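Local coordinates for 3-oxo-tetronate kinase (Salmonella typhimurium, PDB 3DQQ), which probably catalyses the ATP-dependent phosphorylation of 3-oxo-tetronate to 3-oxo-tetronate 4-phosphate, at residues 124-128 / 198-202; 135-139 / 150-154; 211-215 / 230-236; 32-36 / 64-68. Numbering follows the deposited sequence.

Contact 1 (124-128 / 198-202); sequences TVYQG and VLDAL
A carboxylate can bind the central amides of a tight beta-turn, as Asp200 does here. Residues 124-126 are extended; Gln127 (phi/psi 50/23) and Gly128 (93/-1) then occupy the two central positions of a type I' turn, and at Gly128 a CB would jam against the preceding carbonyl. Asp200, chi1 m, reaches with OD2 to Gln127 N (2.6 Å) and with OD1 more weakly to Gly128 N (3.1 Å); OD2 also accepts from Ala172 N. Beside it, Val125 and Ala201 form a single antiparallel hydrogen-bonded pair, CA-CA 5.2 Å, with Val125 N to Ala201 O at 3.0 Å and Ala201 N to Val125 O at 3.1 Å. Val125 and Val198, both t, meet CG1 to CG1 at 4.0 Å. Leu202 (m, t) lays CD2 4.0 Å from Tyr126 CB. The hairpin 123-132 thus leans on the chain just past the end of strand 196-199, a strand that runs between parallel strands 167-170 and 112-115, while helix 204-214 covers Leu199 and Ala201.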
loop_
_atom_site.group_PDB
_atom_site.type_symbol
_atom_site.label_atom_id
_atom_site.label_comp_id
_atom_site.label_asym_id
_atom_site.label_seq_id
_atom_site.Cartn_x
_atom_site.Cartn_y
_atom_site.Cartn_z
ATOM N N THR A 124 -24.481 -10.282 1.427
ATOM C CA THR A 124 -25.795 -10.865 1.375
ATOM C C THR A 124 -25.992 -11.422 -0.008
ATOM O O THR A 124 -25.302 -11.045 -0.924
ATOM C CB THR A 124 -26.879 -9.836 1.829
ATOM O OG1 THR A 124 -26.752 -8.639 1.080
ATOM C CG2 THR A 124 -26.726 -9.481 3.345
ATOM N N VAL A 125 -26.924 -12.332 -0.158
ATOM C CA VAL A 125 -27.209 -12.900 -1.435
ATOM C C VAL A 125 -28.721 -12.848 -1.650
ATOM O O VAL A 125 -29.487 -13.320 -0.803
ATOM C CB VAL A 125 -26.704 -14.381 -1.507
ATOM C CG1 VAL A 125 -27.224 -15.056 -2.777
ATOM C CG2 VAL A 125 -25.194 -14.407 -1.397
ATOM N N TYR A 126 -29.149 -12.308 -2.796
ATOM C CA TYR A 126 -30.586 -12.235 -3.142
ATOM C C TYR A 126 -30.785 -12.656 -4.585
ATOM O O TYR A 126 -30.084 -12.178 -5.462
ATOM C CB TYR A 126 -31.134 -10.831 -2.890
ATOM C CG TYR A 126 -32.592 -10.706 -3.213
ATOM C CD1 TYR A 126 -33.041 -9.928 -4.281
ATOM C CD2 TYR A 126 -33.522 -11.362 -2.476
ATOM C CE1 TYR A 126 -34.362 -9.829 -4.584
ATOM C CE2 TYR A 126 -34.864 -11.265 -2.779
ATOM C CZ TYR A 126 -35.263 -10.505 -3.832
ATOM O OH TYR A 126 -36.595 -10.456 -4.098
ATOM N N GLN A 127 -31.716 -13.568 -4.821
ATOM C CA GLN A 127 -31.911 -14.217 -6.124
ATOM C C GLN A 127 -30.644 -14.805 -6.763
ATOM O O GLN A 127 -30.578 -15.011 -8.004
ATOM C CB GLN A 127 -32.556 -13.264 -7.102
ATOM C CG GLN A 127 -33.837 -12.663 -6.603
ATOM C CD GLN A 127 -34.952 -13.648 -6.427
ATOM O OE1 GLN A 127 -35.064 -14.650 -7.125
ATOM N NE2 GLN A 127 -35.786 -13.370 -5.467
ATOM N N GLY A 128 -29.652 -15.086 -5.918
ATOM C CA GLY A 128 -28.388 -15.613 -6.396
ATOM C C GLY A 128 -27.308 -14.608 -6.693
ATOM O O GLY A 128 -26.191 -14.994 -7.045
ATOM N N VAL A 198 -27.293 -22.256 -5.189
ATOM C CA VAL A 198 -26.926 -21.095 -4.406
ATOM C C VAL A 198 -28.076 -20.794 -3.476
ATOM O O VAL A 198 -29.256 -20.894 -3.848
ATOM C CB VAL A 198 -26.657 -19.859 -5.281
ATOM C CG1 VAL A 198 -26.365 -18.596 -4.404
ATOM C CG2 VAL A 198 -25.480 -20.112 -6.192
ATOM N N LEU A 199 -27.734 -20.429 -2.252
ATOM C CA LEU A 199 -28.727 -20.164 -1.196
ATOM C C LEU A 199 -28.700 -18.692 -0.770
ATOM O O LEU A 199 -27.640 -18.152 -0.432
ATOM C CB LEU A 199 -28.397 -21.038 0.011
ATOM C CG LEU A 199 -28.984 -22.442 0.105
ATOM C CD1 LEU A 199 -29.005 -23.075 -1.249
ATOM C CD2 LEU A 199 -28.194 -23.254 1.170
ATOM N N ASP A 200 -29.845 -18.039 -0.793
ATOM C CA ASP A 200 -29.911 -16.650 -0.395
ATOM C C ASP A 200 -29.765 -16.472 1.118
ATOM O O ASP A 200 -30.053 -17.368 1.886
ATOM C CB ASP A 200 -31.246 -16.039 -0.822
ATOM C CG ASP A 200 -31.344 -15.758 -2.363
ATOM O OD1 ASP A 200 -30.498 -16.270 -3.169
ATOM O OD2 ASP A 200 -32.320 -15.032 -2.757
ATOM N N ALA A 201 -29.306 -15.301 1.532
ATOM C CA ALA A 201 -29.344 -14.893 2.919
ATOM C C ALA A 201 -29.214 -13.352 2.987
ATOM O O ALA A 201 -28.300 -12.762 2.434
ATOM C CB ALA A 201 -28.251 -15.553 3.696
ATOM N N LEU A 202 -30.176 -12.718 3.643
ATOM C CA LEU A 202 -30.142 -11.301 3.930
ATOM C C LEU A 202 -29.872 -11.052 5.402
ATOM O O LEU A 202 -29.615 -9.926 5.805
ATOM C CB LEU A 202 -31.486 -10.670 3.562
ATOM C CG LEU A 202 -32.103 -11.124 2.217
ATOM C CD1 LEU A 202 -33.486 -10.431 1.944
ATOM C CD2 LEU A 202 -31.074 -10.930 1.059
#

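Contact 2 (135-139 / 150-154); sequences HLLAE and MTDSY
Where a turn after a short strand meets an irregular loop, one hydroxyl, here that of Ser153, can supply the polar link. The chain leaves strand 135-136, an edge of the antiparallel sheet 123-126/129-132/135-136, through a tight turn, Leu137 (phi/psi -32/-54) and Ala138 (-77/-6) at its centre and Glu139 N bonded to Leu136 O at 2.7 Å; segment 150-154 is a loop leading to helix 155-160. Nearest CA pairs are Ala138 with Thr151 (4.6 Å) and Leu137 with Ser153 (5.0 Å).

Across the segments, Ser153 (chi1 m) offers OG to Ala138 N (2.9 Å, 160°). Leu136 CB and Ala138 CB make van der Waals contact with Ser153 OG at 3.3 and 3.4 Å. A CA-H...O contact joins Ala138 CA to Met150 O at 3.4 Å. Asp152 (chi1 t) closes an Asx turn, OD1 to Tyr154 N at 3.2 Å, and its OD2 pairs with Arg157; Tyr154 is the N-cap residue of the following helix.

Apolar packing brings Leu137 CD1 to Met150 CB at 3.6 Å, Leu158 of the helix covering both residues.

Ser153 OG is spent on a turn amide with CB of Leu136, Leu137 and Ala138 against it, so close fit and one conventional hydrogen bond join edge strand to helix.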
loop_
_atom_site.group_PDB
_atom_site.type_symbol
_atom_site.label_atom_id
_atom_site.label_comp_id
_atom_site.label_asym_id
_atom_site.label_seq_id
_atom_site.Cartn_x
_atom_site.Cartn_y
_atom_site.Cartn_z
ATOM N N HIS A 135 -24.046 -2.584 -2.568
ATOM C CA HIS A 135 -23.875 -2.737 -3.988
ATOM C C HIS A 135 -23.602 -4.172 -4.377
ATOM O O HIS A 135 -23.069 -4.948 -3.575
ATOM C CB HIS A 135 -22.703 -1.896 -4.422
ATOM C CG HIS A 135 -22.859 -0.442 -4.099
ATOM N ND1 HIS A 135 -23.705 0.395 -4.804
ATOM C CD2 HIS A 135 -22.293 0.319 -3.133
ATOM C CE1 HIS A 135 -23.658 1.608 -4.281
ATOM N NE2 HIS A 135 -22.804 1.588 -3.272
ATOM N N LEU A 136 -23.976 -4.522 -5.610
ATOM C CA LEU A 136 -23.549 -5.783 -6.242
ATOM C C LEU A 136 -22.028 -5.953 -6.207
ATOM O O LEU A 136 -21.285 -4.983 -6.369
ATOM C CB LEU A 136 -24.019 -5.842 -7.698
ATOM C CG LEU A 136 -25.511 -6.005 -8.000
ATOM C CD1 LEU A 136 -25.713 -5.705 -9.472
ATOM C CD2 LEU A 136 -26.059 -7.401 -7.623
ATOM N N LEU A 137 -21.581 -7.182 -5.980
ATOM C CA LEU A 137 -20.168 -7.548 -6.069
ATOM C C LEU A 137 -19.404 -6.749 -7.096
ATOM O O LEU A 137 -18.367 -6.172 -6.785
ATOM C CB LEU A 137 -20.016 -9.000 -6.524
ATOM C CG LEU A 137 -18.960 -9.923 -5.906
ATOM C CD1 LEU A 137 -18.594 -10.997 -6.911
ATOM C CD2 LEU A 137 -17.772 -9.238 -5.378
ATOM N N ALA A 138 -19.909 -6.743 -8.328
ATOM C CA ALA A 138 -19.136 -6.220 -9.420
ATOM C C ALA A 138 -19.145 -4.696 -9.416
ATOM O O ALA A 138 -18.413 -4.091 -10.165
ATOM C CB ALA A 138 -19.618 -6.775 -10.740
ATOM N N GLU A 139 -19.922 -4.066 -8.548
ATOM C CA GLU A 139 -19.895 -2.611 -8.436
ATOM C C GLU A 139 -19.308 -2.202 -7.099
ATOM O O GLU A 139 -19.591 -1.100 -6.609
ATOM C CB GLU A 139 -21.328 -2.015 -8.572
ATOM C CG GLU A 139 -22.126 -2.617 -9.711
ATOM C CD GLU A 139 -23.504 -1.997 -9.951
ATOM O OE1 GLU A 139 -24.058 -1.268 -9.097
ATOM O OE2 GLU A 139 -24.047 -2.278 -11.038
ATOM N N MET A 150 -13.567 -9.275 -9.623
ATOM C CA MET A 150 -14.865 -9.893 -9.796
ATOM C C MET A 150 -15.753 -8.920 -10.574
ATOM O O MET A 150 -16.197 -7.908 -10.046
ATOM C CB MET A 150 -15.455 -10.224 -8.432
ATOM C CG MET A 150 -14.552 -11.024 -7.522
ATOM S SD MET A 150 -14.026 -12.734 -7.994
ATOM C CE MET A 150 -15.675 -13.522 -7.919
ATOM N N THR A 151 -16.002 -9.218 -11.843
ATOM C CA THR A 151 -16.756 -8.318 -12.695
ATOM C C THR A 151 -18.179 -8.849 -13.029
ATOM O O THR A 151 -18.812 -8.384 -13.944
ATOM C CB THR A 151 -15.941 -8.046 -13.987
ATOM O OG1 THR A 151 -15.945 -9.211 -14.817
ATOM C CG2 THR A 151 -14.476 -7.622 -13.669
ATOM N N ASP A 152 -18.690 -9.807 -12.267
ATOM C CA ASP A 152 -20.049 -10.337 -12.433
ATOM C C ASP A 152 -20.501 -10.718 -11.016
ATOM O O ASP A 152 -19.693 -11.174 -10.231
ATOM C CB ASP A 152 -20.021 -11.502 -13.404
ATOM C CG ASP A 152 -21.398 -12.120 -13.692
ATOM O OD1 ASP A 152 -22.483 -11.630 -13.267
ATOM O OD2 ASP A 152 -21.394 -13.178 -14.385
ATOM N N SER A 153 -21.761 -10.502 -10.687
ATOM C CA SER A 153 -22.273 -10.654 -9.364
ATOM C C SER A 153 -23.196 -11.845 -9.251
ATOM O O SER A 153 -23.652 -12.146 -8.147
ATOM C CB SER A 153 -23.037 -9.385 -8.943
ATOM O OG SER A 153 -22.288 -8.206 -9.244
ATOM N N TYR A 154 -23.469 -12.536 -10.359
ATOM C CA TYR A 154 -24.450 -13.619 -10.350
ATOM C C TYR A 154 -23.768 -14.985 -10.082
ATOM O O TYR A 154 -23.031 -15.514 -10.929
ATOM C CB TYR A 154 -25.171 -13.634 -11.667
ATOM C CG TYR A 154 -26.406 -14.524 -11.690
ATOM C CD1 TYR A 154 -27.390 -14.395 -10.745
ATOM C CD2 TYR A 154 -26.587 -15.495 -12.678
ATOM C CE1 TYR A 154 -28.502 -15.201 -10.770
ATOM C CE2 TYR A 154 -27.713 -16.325 -12.686
ATOM C CZ TYR A 154 -28.662 -16.165 -11.742
ATOM O OH TYR A 154 -29.801 -16.952 -11.745
#

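Contact 3 (211-215 / 230-236); sequences GEVLR and LARQWAK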
loop_
_atom_site.group_PDB
_atom_site.type_symbol
_atom_site.label_atom_id
_atom_site.label_comp_id
_atom_site.label_asym_id
_atom_site.label_seq_id
_atom_site.Cartn_x
_atom_site.Cartn_y
_atom_site.Cartn_z
ATOM N N GLY A 211 -29.035 -23.850 8.032
ATOM C CA GLY A 211 -28.423 -24.750 8.989
ATOM C C GLY A 211 -29.377 -25.837 9.354
ATOM O O GLY A 211 -29.023 -26.995 9.410
ATOM N N GLU A 212 -30.614 -25.477 9.571
ATOM C CA GLU A 212 -31.592 -26.454 9.958
ATOM C C GLU A 212 -31.937 -27.416 8.828
ATOM O O GLU A 212 -32.221 -28.572 9.061
ATOM C CB GLU A 212 -32.855 -25.742 10.417
ATOM C CG GLU A 212 -33.888 -26.685 11.062
ATOM C CD GLU A 212 -34.914 -25.929 11.911
ATOM O OE1 GLU A 212 -34.675 -24.695 12.143
ATOM O OE2 GLU A 212 -35.949 -26.554 12.349
ATOM N N VAL A 213 -31.946 -26.913 7.601
ATOM C CA VAL A 213 -32.281 -27.740 6.450
ATOM C C VAL A 213 -31.116 -28.703 6.171
ATOM O O VAL A 213 -31.348 -29.862 5.892
ATOM C CB VAL A 213 -32.589 -26.858 5.219
ATOM C CG1 VAL A 213 -32.752 -27.694 3.994
ATOM C CG2 VAL A 213 -33.817 -25.999 5.493
ATOM N N LEU A 214 -29.878 -28.212 6.302
ATOM C CA LEU A 214 -28.688 -28.926 5.867
ATOM C C LEU A 214 -27.913 -29.617 6.970
ATOM O O LEU A 214 -26.829 -30.073 6.746
ATOM C CB LEU A 214 -27.780 -27.957 5.155
ATOM C CG LEU A 214 -28.382 -27.297 3.892
ATOM C CD1 LEU A 214 -27.605 -26.018 3.609
ATOM C CD2 LEU A 214 -28.411 -28.255 2.682
ATOM N N ARG A 215 -28.479 -29.742 8.161
ATOM C CA ARG A 215 -27.833 -30.503 9.231
ATOM C C ARG A 215 -27.135 -31.779 8.777
ATOM O O ARG A 215 -26.096 -32.129 9.291
ATOM C CB ARG A 215 -28.855 -30.926 10.277
ATOM C CG ARG A 215 -28.201 -31.191 11.627
ATOM C CD ARG A 215 -29.119 -31.892 12.621
ATOM N NE ARG A 215 -29.663 -33.128 12.082
ATOM C CZ ARG A 215 -30.831 -33.638 12.456
ATOM N NH1 ARG A 215 -31.550 -33.043 13.413
ATOM N NH2 ARG A 215 -31.264 -34.770 11.901
ATOM N N LEU A 230 -25.206 -24.027 11.072
ATOM C CA LEU A 230 -25.063 -25.421 11.404
ATOM C C LEU A 230 -24.703 -25.559 12.855
ATOM O O LEU A 230 -25.239 -26.427 13.515
ATOM C CB LEU A 230 -24.045 -26.117 10.521
ATOM C CG LEU A 230 -24.461 -26.235 9.057
ATOM C CD1 LEU A 230 -23.229 -26.451 8.198
ATOM C CD2 LEU A 230 -25.529 -27.322 8.822
ATOM N N ALA A 231 -23.873 -24.678 13.384
ATOM C CA ALA A 231 -23.478 -24.780 14.791
ATOM C C ALA A 231 -24.678 -24.649 15.689
ATOM O O ALA A 231 -24.816 -25.396 16.630
ATOM C CB ALA A 231 -22.466 -23.750 15.158
ATOM N N ARG A 232 -25.582 -23.735 15.378
ATOM C CA ARG A 232 -26.745 -23.535 16.225
ATOM C C ARG A 232 -27.732 -24.665 16.195
ATOM O O ARG A 232 -28.549 -24.777 17.111
ATOM C CB ARG A 232 -27.466 -22.264 15.847
ATOM C CG ARG A 232 -26.593 -21.044 16.007
ATOM C CD ARG A 232 -27.334 -19.774 15.932
ATOM N NE ARG A 232 -26.377 -18.718 16.148
ATOM C CZ ARG A 232 -26.561 -17.445 15.846
ATOM N NH1 ARG A 232 -27.705 -17.020 15.344
ATOM N NH2 ARG A 232 -25.581 -16.587 16.068
ATOM N N GLN A 233 -27.696 -25.505 15.163
ATOM C CA GLN A 233 -28.458 -26.734 15.230
ATOM C C GLN A 233 -27.919 -27.632 16.302
ATOM O O GLN A 233 -28.685 -28.323 16.935
ATOM C CB GLN A 233 -28.414 -27.500 13.935
ATOM C CG GLN A 233 -29.465 -27.068 13.006
ATOM C CD GLN A 233 -30.834 -27.234 13.580
ATOM O OE1 GLN A 233 -31.228 -28.337 13.977
ATOM N NE2 GLN A 233 -31.590 -26.139 13.623
ATOM N N TRP A 234 -26.610 -27.655 16.504
ATOM C CA TRP A 234 -26.042 -28.570 17.488
ATOM C C TRP A 234 -26.041 -27.910 18.834
ATOM O O TRP A 234 -25.963 -28.557 19.842
ATOM C CB TRP A 234 -24.644 -29.015 17.086
ATOM C CG TRP A 234 -24.652 -29.686 15.774
ATOM C CD1 TRP A 234 -24.179 -29.207 14.602
ATOM C CD2 TRP A 234 -25.213 -30.957 15.487
ATOM N NE1 TRP A 234 -24.394 -30.092 13.601
ATOM C CE2 TRP A 234 -25.036 -31.184 14.108
ATOM C CE3 TRP A 234 -25.830 -31.943 16.264
ATOM C CZ2 TRP A 234 -25.454 -32.361 13.481
ATOM C CZ3 TRP A 234 -26.259 -33.109 15.636
ATOM C CH2 TRP A 234 -26.056 -33.309 14.255
ATOM N N ALA A 235 -26.166 -26.596 18.852
ATOM C CA ALA A 235 -26.252 -25.881 20.121
ATOM C C ALA A 235 -27.597 -26.200 20.750
ATOM O O ALA A 235 -27.684 -26.263 21.971
ATOM C CB ALA A 235 -26.066 -24.342 19.922
ATOM N N LYS A 236 -28.608 -26.458 19.896
ATOM C CA LYS A 236 -30.030 -26.614 20.283
ATOM C C LYS A 236 -30.341 -27.565 21.430
ATOM O O LYS A 236 -31.314 -27.330 22.140
ATOM C CB LYS A 236 -30.922 -26.985 19.070
ATOM C CG LYS A 236 -31.258 -25.791 18.149
ATOM C CD LYS A 236 -32.625 -25.922 17.430
ATOM C CE LYS A 236 -32.792 -24.882 16.281
ATOM N NZ LYS A 236 -33.810 -25.300 15.252
#
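Arg215 drapes its aliphatic chain over the indole of Trp234: CG lies 3.5 Å from CZ2, and CD stands 4.2 Å from the centroid of the six-membered ring, 29° off its normal, an off-centre CH-pi contact. Arg215 directly follows helix 204-214 and Trp234 lies on helix 224-235, successive helices of the parallel alpha/beta sheet in the N-terminal half of the chain. Helix 204-214 leads into strand 219-222, helix 224-235 follows that strand, and the pair illustrates how neighbouring helices on one face of such a sheet can approach closely where one of them carries a glycine. Gly211 comes within 4.2 Å of Leu230, CA to CA; a CB on it would sit 2.9 Å from Leu230 N, a clash. Its bare backbone takes side chains instead, Gly211 O meeting Leu230 CD2 and Gln233 CG at 3.6 Å each. Leu230 CD2 also approaches Leu214 O (3.7 Å), and towards the sheet Leu230 packs on Gln79 and Tyr81 of strand 79-83. Arg232 takes no part here but ties the same two helices together through salt bridges to Glu204 and Glu208. Farther out, at the solvent side, lies a weakly hydrogen-bonded salt bridge, Lys236 NZ to Glu212 OE1 at 3.3 Å.

Contact 4 (32-36 / 64-68); sequences INDVP and QSLAA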
loop_
_atom_site.group_PDB
_atom_site.type_symbol
_atom_site.label_atom_id
_atom_site.label_comp_id
_atom_site.label_asym_id
_atom_site.label_seq_id
_atom_site.Cartn_x
_atom_site.Cartn_y
_atom_site.Cartn_z
ATOM N N ILE A 32 -6.132 -26.982 12.252
ATOM C CA ILE A 32 -4.832 -27.563 11.911
ATOM C C ILE A 32 -4.367 -26.931 10.616
ATOM O O ILE A 32 -5.124 -26.886 9.675
ATOM C CB ILE A 32 -4.892 -29.093 11.699
ATOM C CG1 ILE A 32 -5.442 -29.766 12.953
ATOM C CG2 ILE A 32 -3.500 -29.622 11.275
ATOM C CD1 ILE A 32 -5.633 -31.319 12.868
ATOM N N ASN A 33 -3.116 -26.485 10.540
ATOM C CA ASN A 33 -2.608 -25.875 9.291
ATOM C C ASN A 33 -1.885 -26.873 8.430
ATOM O O ASN A 33 -1.090 -27.630 8.912
ATOM C CB ASN A 33 -1.776 -24.661 9.620
ATOM C CG ASN A 33 -2.579 -23.662 10.456
ATOM O OD1 ASN A 33 -3.759 -23.350 10.111
ATOM N ND2 ASN A 33 -2.007 -23.228 11.601
ATOM N N ASP A 34 -2.237 -26.894 7.154
ATOM C CA ASP A 34 -1.852 -27.922 6.214
ATOM C C ASP A 34 -2.531 -29.242 6.507
ATOM O O ASP A 34 -3.083 -29.434 7.584
ATOM C CB ASP A 34 -0.347 -28.088 6.192
ATOM C CG ASP A 34 0.215 -28.404 4.759
ATOM O OD1 ASP A 34 -0.570 -28.808 3.805
ATOM O OD2 ASP A 34 1.473 -28.239 4.610
ATOM N N VAL A 35 -2.496 -30.160 5.551
ATOM C CA VAL A 35 -3.105 -31.466 5.722
ATOM C C VAL A 35 -2.589 -32.133 6.958
ATOM O O VAL A 35 -1.392 -32.263 7.118
ATOM C CB VAL A 35 -2.792 -32.396 4.548
ATOM C CG1 VAL A 35 -3.355 -33.794 4.807
ATOM C CG2 VAL A 35 -3.313 -31.803 3.265
ATOM N N PRO A 36 -3.468 -32.559 7.848
ATOM C CA PRO A 36 -2.996 -33.148 9.076
ATOM C C PRO A 36 -2.245 -34.444 8.903
ATOM O O PRO A 36 -2.492 -35.215 8.010
ATOM C CB PRO A 36 -4.270 -33.403 9.858
ATOM C CG PRO A 36 -5.270 -32.541 9.244
ATOM C CD PRO A 36 -4.929 -32.508 7.822
ATOM N N GLN A 64 -4.460 -31.091 -2.622
ATOM C CA GLN A 64 -4.472 -30.711 -1.210
ATOM C C GLN A 64 -5.837 -30.955 -0.592
ATOM O O GLN A 64 -5.926 -31.504 0.509
ATOM C CB GLN A 64 -4.132 -29.234 -1.024
ATOM C CG GLN A 64 -2.671 -28.808 -1.227
ATOM C CD GLN A 64 -1.807 -29.650 -0.395
ATOM O OE1 GLN A 64 -1.456 -30.772 -0.821
ATOM N NE2 GLN A 64 -1.501 -29.191 0.852
ATOM N N SER A 65 -6.908 -30.578 -1.296
ATOM C CA SER A 65 -8.239 -30.728 -0.705
ATOM C C SER A 65 -8.656 -32.192 -0.503
ATOM O O SER A 65 -9.202 -32.565 0.538
ATOM C CB SER A 65 -9.270 -30.001 -1.548
ATOM O OG SER A 65 -8.947 -28.628 -1.660
ATOM N N LEU A 66 -8.390 -33.019 -1.507
ATOM C CA LEU A 66 -8.618 -34.470 -1.395
ATOM C C LEU A 66 -7.765 -35.098 -0.291
ATOM O O LEU A 66 -8.262 -35.954 0.433
ATOM C CB LEU A 66 -8.414 -35.188 -2.731
ATOM C CG LEU A 66 -9.433 -34.805 -3.809
ATOM C CD1 LEU A 66 -9.171 -35.529 -5.108
ATOM C CD2 LEU A 66 -10.926 -34.962 -3.374
ATOM N N ALA A 67 -6.511 -34.678 -0.134
ATOM C CA ALA A 67 -5.674 -35.187 0.957
ATOM C C ALA A 67 -6.359 -34.842 2.299
ATOM O O ALA A 67 -6.494 -35.701 3.189
ATOM C CB ALA A 67 -4.304 -34.613 0.888
ATOM N N ALA A 68 -6.859 -33.612 2.415
ATOM C CA ALA A 68 -7.556 -33.190 3.626
ATOM C C ALA A 68 -8.760 -34.086 3.851
ATOM O O ALA A 68 -8.997 -34.531 4.962
ATOM C CB ALA A 68 -7.987 -31.739 3.533
#
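This is a small surface contact, burying 186 Å² in all, in which the loop leaving a strand rests one valine on the flank of a helix. Segment 32-36 finishes strand 29-33, and segment 64-68 is an inner piece of helix 58-74. Val35 makes the largest contribution: with chi1 t, its CG2 comes within 3.8 Å of both Gln64 O and Ala67 CB and 4.1 Å of Ala68 N. These groups lie within about one helical turn, and two of them are already engaged with each other, since Ala68 N donates to Gln64 O at 3.0 Å; the methyl therefore packs against a satisfied stretch of helical backbone. The general scheme is that of a parallel alpha/beta layer. Helix 58-74 belongs to the beta-alpha-beta crossover from strand 46-50 to strand 79-83, and strand 29-33 pairs in parallel with 46-50, so the loop beyond it can reach the crossover helix. Ile49 of strand 46-50 touches both Pro36 and Ala68, while Trp71 of the helix packs on Ile32 and Pro36. Val35 is presented by an unusual residue before it: Asp34 has positive phi (70/165), and its OD1 accepts from Val35 N at 2.9 Å. Gln64, chi1 and chi2 both m, has NE2 3.1 Å from Asp34 OD1.

How the contacts relate
Along the chain contact 4 comes first, contact 1 encloses contact 2, and contact 3 follows. Contacts 1 and 2 have centres 13 Å apart and share the small antiparallel meander formed by strands 123-126, 129-132 and 135-136; they touch where Gln127 O meets Tyr154 CE1 at 3.5 Å. Contacts 1 and 3, 19 Å apart between centres, are joined through consecutive strand 196-199 and helix 204-214, Leu199 CD2 lying 3.7 Å from Leu214 CD1. Contact 4 stands apart, 25 to 31 Å from the others between centres. Its strand 29-33 borders strand 376-382, where the large sheet continues into the nucleotide-binding half, so the four sample the N-terminal part of the chain from this outer meander to that junction.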